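Side-chain contacts in putative phosphatase (Bacteroides thetaiotaomicron, PDB 3KYA), which is a putative phosphatase of unproven activity that binds zinc and joins an IPT/TIG domain to a six-bladed beta-propeller: residues A[165-168]-A[173-176]; A[142-147]-A[152-157]. All coordinates share one frame; numbering follows the deposited sequence.

Interaction 1. Residues A[165-168]-A[173-176]; sequences QLID and MLSS. With ZN (zinc ion), chain X.
Gln165 lies along the backbone of Ser175 and reaches Ser176, at one end of the antiparallel hairpin that forms the third and fourth strands of a beta-propeller blade. Gln165 CB sits 3.2 Å from Ser175 O. With CG beside the backbone N (chi1 -65°) and the chain extended beyond it, the side chain runs across to strand 173-178, beside Leu174: Gln165 CG is 3.6 Å from Ser176 OG, and CD and OE1 pass near the methyls of Leu174. At the tip, Gln165 NE2 donates to Ser176 OG (3.2 Å, N-H...O 168°) with the oxygen in the amide plane, while OE1 pairs with the hydroxyl of Tyr158. Ser176 OG also bonds Asp124. A leucine in place of Gln165 would probably leave Ser176 OG without its amide donor and the Tyr158 hydroxyl without its carbonyl mate. Nearby, Leu174 CD1 packs against Ile167 CG1 at 3.9 Å. The opposite face carries Leu166, whose CB meets Ser175 OG at 3.5 Å, and Asp168. Paired backbone bonds join Leu166 and Ser175. Asp168 holds the zinc ion through OD2 (2.0 Å), with His153 as the other protein ligand, while OD1 accepts Lys170 N and a bond from a zinc-bound water at 2.8 Å.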
# COMPACT_ATOMS: atom_id res chain seq x y z
N GLN A 165 1.42 -0.42 -38.31
CA GLN A 165 1.56 1.03 -38.42
C GLN A 165 2.68 1.59 -37.57
O GLN A 165 3.11 0.98 -36.58
CB GLN A 165 0.23 1.70 -38.06
CG GLN A 165 -0.90 1.39 -39.03
CD GLN A 165 -2.15 2.21 -38.74
OE1 GLN A 165 -2.68 2.19 -37.62
NE2 GLN A 165 -2.63 2.95 -39.74
N LEU A 166 3.17 2.75 -38.01
CA LEU A 166 4.20 3.50 -37.32
C LEU A 166 3.59 4.78 -36.76
O LEU A 166 3.08 5.62 -37.52
CB LEU A 166 5.33 3.89 -38.28
CG LEU A 166 6.38 4.84 -37.72
CD1 LEU A 166 7.07 4.27 -36.47
CD2 LEU A 166 7.41 5.18 -38.80
N ILE A 167 3.65 4.91 -35.43
CA ILE A 167 3.25 6.11 -34.71
C ILE A 167 4.59 6.85 -34.51
O ILE A 167 5.39 6.46 -33.65
CB ILE A 167 2.58 5.76 -33.36
CG1 ILE A 167 1.35 4.86 -33.58
CG2 ILE A 167 2.24 7.03 -32.56
CD1 ILE A 167 0.90 4.04 -32.30
N ASP A 168 4.86 7.88 -35.32
CA ASP A 168 6.14 8.60 -35.28
C ASP A 168 5.97 9.80 -34.35
O ASP A 168 5.35 10.80 -34.69
CB ASP A 168 6.61 9.01 -36.69
CG ASP A 168 8.07 9.48 -36.72
OD1 ASP A 168 8.51 10.13 -35.76
OD2 ASP A 168 8.78 9.21 -37.73
N MSE A 173 3.15 11.95 -36.92
CA MSE A 173 2.53 11.40 -38.11
C MSE A 173 2.29 9.92 -37.94
O MSE A 173 3.15 9.22 -37.40
CB MSE A 173 3.47 11.56 -39.31
CG MSE A 173 3.80 12.98 -39.75
SE MSE A 173 2.27 13.82 -40.60
CE MSE A 173 1.85 12.44 -41.86
N LEU A 174 1.12 9.45 -38.38
CA LEU A 174 0.78 8.03 -38.43
C LEU A 174 0.94 7.56 -39.86
O LEU A 174 0.45 8.20 -40.79
CB LEU A 174 -0.67 7.79 -38.00
CG LEU A 174 -1.21 6.36 -38.04
CD1 LEU A 174 -0.57 5.52 -36.92
CD2 LEU A 174 -2.73 6.33 -37.89
N SER A 175 1.64 6.45 -40.03
CA SER A 175 1.84 5.86 -41.35
C SER A 175 1.65 4.34 -41.29
O SER A 175 1.52 3.75 -40.19
CB SER A 175 3.22 6.24 -41.92
OG SER A 175 4.26 5.74 -41.09
N SER A 176 1.60 3.71 -42.47
CA SER A 176 1.42 2.26 -42.61
C SER A 176 2.52 1.66 -43.49
O SER A 176 2.26 1.24 -44.63
CB SER A 176 0.04 1.96 -43.20
OG SER A 176 -0.98 2.54 -42.42
ZN ZN X . 10.79 8.97 -38.01
O HOH W 1 11.12 10.20 -36.65
O HOH W 2 12.94 9.03 -38.39
O HOH W 3 10.39 8.24 -39.71
O HOH W 4 10.73 10.60 -39.62

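Interaction 2. Residues A[142-147]-A[152-157]; sequences GRLAFD and DHLYIC. With ZN (zinc ion), chain X.
Arg143 with Cys157, and Ala145 with Tyr155, each exchange two backbone hydrogen bonds, and Asp147 N adds a fifth to His153 O at 3.0 Å. Between these pairs, CA-H...O contacts bring Ile156 CA to Arg143 O and Leu144 CA to Tyr155 O. Apolar packing fills one face. Leu154 CD1 rests over the Phe146 ring in a CH-pi contact, 4.1 Å from the centroid and shifted toward the rim; CG opposite the backbone N (chi1 180°) carries the methyl to the neighbouring strand. Leu144 and Ile156 lie side by side, Leu144 CD2 against Ile156 CB at 3.8 Å, and Val450 of strand 446-452 touches Leu144, Phe146 and Leu154. This hairpin is the inner half of a propeller blade, strand 141-147 being innermost, and its other face, with Ala145, Tyr155 and Cys157, packs on Ile191 of the next blade. There Asp147 CB meets the edge of the Tyr155 ring. Among polar contacts, Arg143 NH1 donates to Gly142 O and also bonds Asn141. At the turn end, one water joins three side chains and helps fix the imidazole's rotation: it donates to Asp147 OD2 (2.6 Å), accepts from His153 ND1 (2.8 Å) in the imidazole plane, and bonds Tyr155 OH. Asp147 OD2 also forms a salt bridge with Arg228. His153 NE2 binds zinc at 2.1 Å.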
# COMPACT_ATOMS: atom_id res chain seq x y z
N GLY A 142 -5.02 -4.36 -30.31
CA GLY A 142 -3.61 -4.16 -30.70
C GLY A 142 -2.56 -4.31 -29.63
O GLY A 142 -2.88 -4.46 -28.45
N ARG A 143 -1.30 -4.34 -30.08
CA ARG A 143 -0.13 -4.38 -29.20
C ARG A 143 0.89 -3.35 -29.69
O ARG A 143 1.02 -3.09 -30.88
CB ARG A 143 0.51 -5.76 -29.18
CG ARG A 143 -0.38 -6.84 -28.57
CD ARG A 143 -0.62 -6.61 -27.08
NE ARG A 143 -1.31 -7.75 -26.47
CZ ARG A 143 -2.61 -8.00 -26.57
NH1 ARG A 143 -3.42 -7.20 -27.26
NH2 ARG A 143 -3.11 -9.07 -25.97
N LEU A 144 1.65 -2.81 -28.75
CA LEU A 144 2.62 -1.77 -29.01
C LEU A 144 4.07 -2.21 -28.81
O LEU A 144 4.36 -3.05 -27.96
CB LEU A 144 2.34 -0.59 -28.08
CG LEU A 144 1.03 0.18 -28.23
CD1 LEU A 144 0.86 1.19 -27.07
CD2 LEU A 144 0.92 0.90 -29.59
N ALA A 145 4.99 -1.63 -29.59
CA ALA A 145 6.43 -1.90 -29.42
C ALA A 145 7.30 -0.80 -30.01
O ALA A 145 7.09 -0.39 -31.15
CB ALA A 145 6.82 -3.26 -30.05
N PHE A 146 8.24 -0.29 -29.22
CA PHE A 146 9.20 0.69 -29.71
C PHE A 146 10.31 0.05 -30.54
O PHE A 146 10.72 -1.07 -30.26
CB PHE A 146 9.98 1.38 -28.57
CG PHE A 146 9.18 2.33 -27.72
CD1 PHE A 146 8.69 3.51 -28.25
CD2 PHE A 146 8.99 2.07 -26.37
CE1 PHE A 146 7.98 4.41 -27.45
CE2 PHE A 146 8.27 2.96 -25.58
CZ PHE A 146 7.77 4.12 -26.11
N ASP A 147 10.83 0.79 -31.51
CA ASP A 147 12.06 0.39 -32.19
C ASP A 147 13.16 0.56 -31.13
O ASP A 147 13.37 1.67 -30.66
CB ASP A 147 12.31 1.28 -33.40
CG ASP A 147 13.59 0.93 -34.17
OD1 ASP A 147 14.48 0.25 -33.63
OD2 ASP A 147 13.72 1.38 -35.34
N ASP A 152 11.46 7.22 -30.80
CA ASP A 152 10.51 8.09 -31.48
C ASP A 152 9.59 7.23 -32.37
O ASP A 152 8.52 7.70 -32.79
CB ASP A 152 11.22 9.12 -32.38
CG ASP A 152 12.03 10.15 -31.60
OD1 ASP A 152 11.76 10.36 -30.41
OD2 ASP A 152 12.91 10.79 -32.23
N HIS A 153 10.01 6.00 -32.68
CA HIS A 153 9.22 5.12 -33.53
C HIS A 153 8.49 4.07 -32.72
O HIS A 153 9.12 3.13 -32.20
CB HIS A 153 10.08 4.46 -34.61
CG HIS A 153 10.53 5.41 -35.68
ND1 HIS A 153 11.46 5.06 -36.64
CD2 HIS A 153 10.22 6.71 -35.91
CE1 HIS A 153 11.66 6.09 -37.44
NE2 HIS A 153 10.93 7.10 -37.01
N LEU A 154 7.18 4.25 -32.60
CA LEU A 154 6.30 3.36 -31.86
C LEU A 154 5.43 2.58 -32.85
O LEU A 154 4.59 3.18 -33.57
CB LEU A 154 5.42 4.15 -30.89
CG LEU A 154 4.44 3.34 -30.05
CD1 LEU A 154 5.19 2.28 -29.20
CD2 LEU A 154 3.61 4.28 -29.17
N TYR A 155 5.64 1.28 -32.93
CA TYR A 155 4.89 0.42 -33.85
C TYR A 155 3.67 -0.17 -33.15
O TYR A 155 3.67 -0.42 -31.93
CB TYR A 155 5.77 -0.70 -34.43
CG TYR A 155 6.87 -0.25 -35.38
CD1 TYR A 155 6.59 0.08 -36.71
CD2 TYR A 155 8.20 -0.16 -34.96
CE1 TYR A 155 7.59 0.50 -37.58
CE2 TYR A 155 9.22 0.27 -35.83
CZ TYR A 155 8.90 0.57 -37.15
OH TYR A 155 9.89 1.00 -38.03
N ILE A 156 2.62 -0.39 -33.94
CA ILE A 156 1.40 -1.01 -33.46
C ILE A 156 0.95 -2.08 -34.46
O ILE A 156 0.91 -1.84 -35.67
CB ILE A 156 0.28 0.04 -33.20
CG1 ILE A 156 -0.98 -0.64 -32.63
CG2 ILE A 156 -0.03 0.88 -34.47
CD1 ILE A 156 -2.01 0.35 -32.05
N CYS A 157 0.67 -3.27 -33.93
CA CYS A 157 0.16 -4.37 -34.73
C CYS A 157 -1.24 -4.69 -34.22
O CYS A 157 -1.56 -4.47 -33.04
CB CYS A 157 1.06 -5.61 -34.68
SG CYS A 157 1.26 -6.40 -33.07
ZN ZN X . 10.79 8.97 -38.01
O HOH W 5 12.06 2.38 -37.12
O HOH W 2 12.94 9.03 -38.39
O HOH W 3 10.39 8.24 -39.71
O HOH W 4 10.73 10.60 -39.62
O HOH W 1 11.12 10.20 -36.65

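Overall arrangement
Interactions 1 and 2 are the outer and inner hairpins of one blade, their centres about 9 Å apart and joined where strand 153-159 pairs with strand 161-168: Ile167 N probably bonds Leu154 O, and Gln165 O probably accepts Ile156 N. Interaction 2 is the more buried, nearer the centre of the chain, and its two faces pack on the adjacent blades through aliphatic and aromatic side chains. Interaction 1 is only partly buried and relies more on serine and amide groups. Zinc spans the two: 165-168 supplies a carboxylate and 152-157 an imidazole, with four waters completing six ligands, while Leu166 CD1 packs on His153 CB close by.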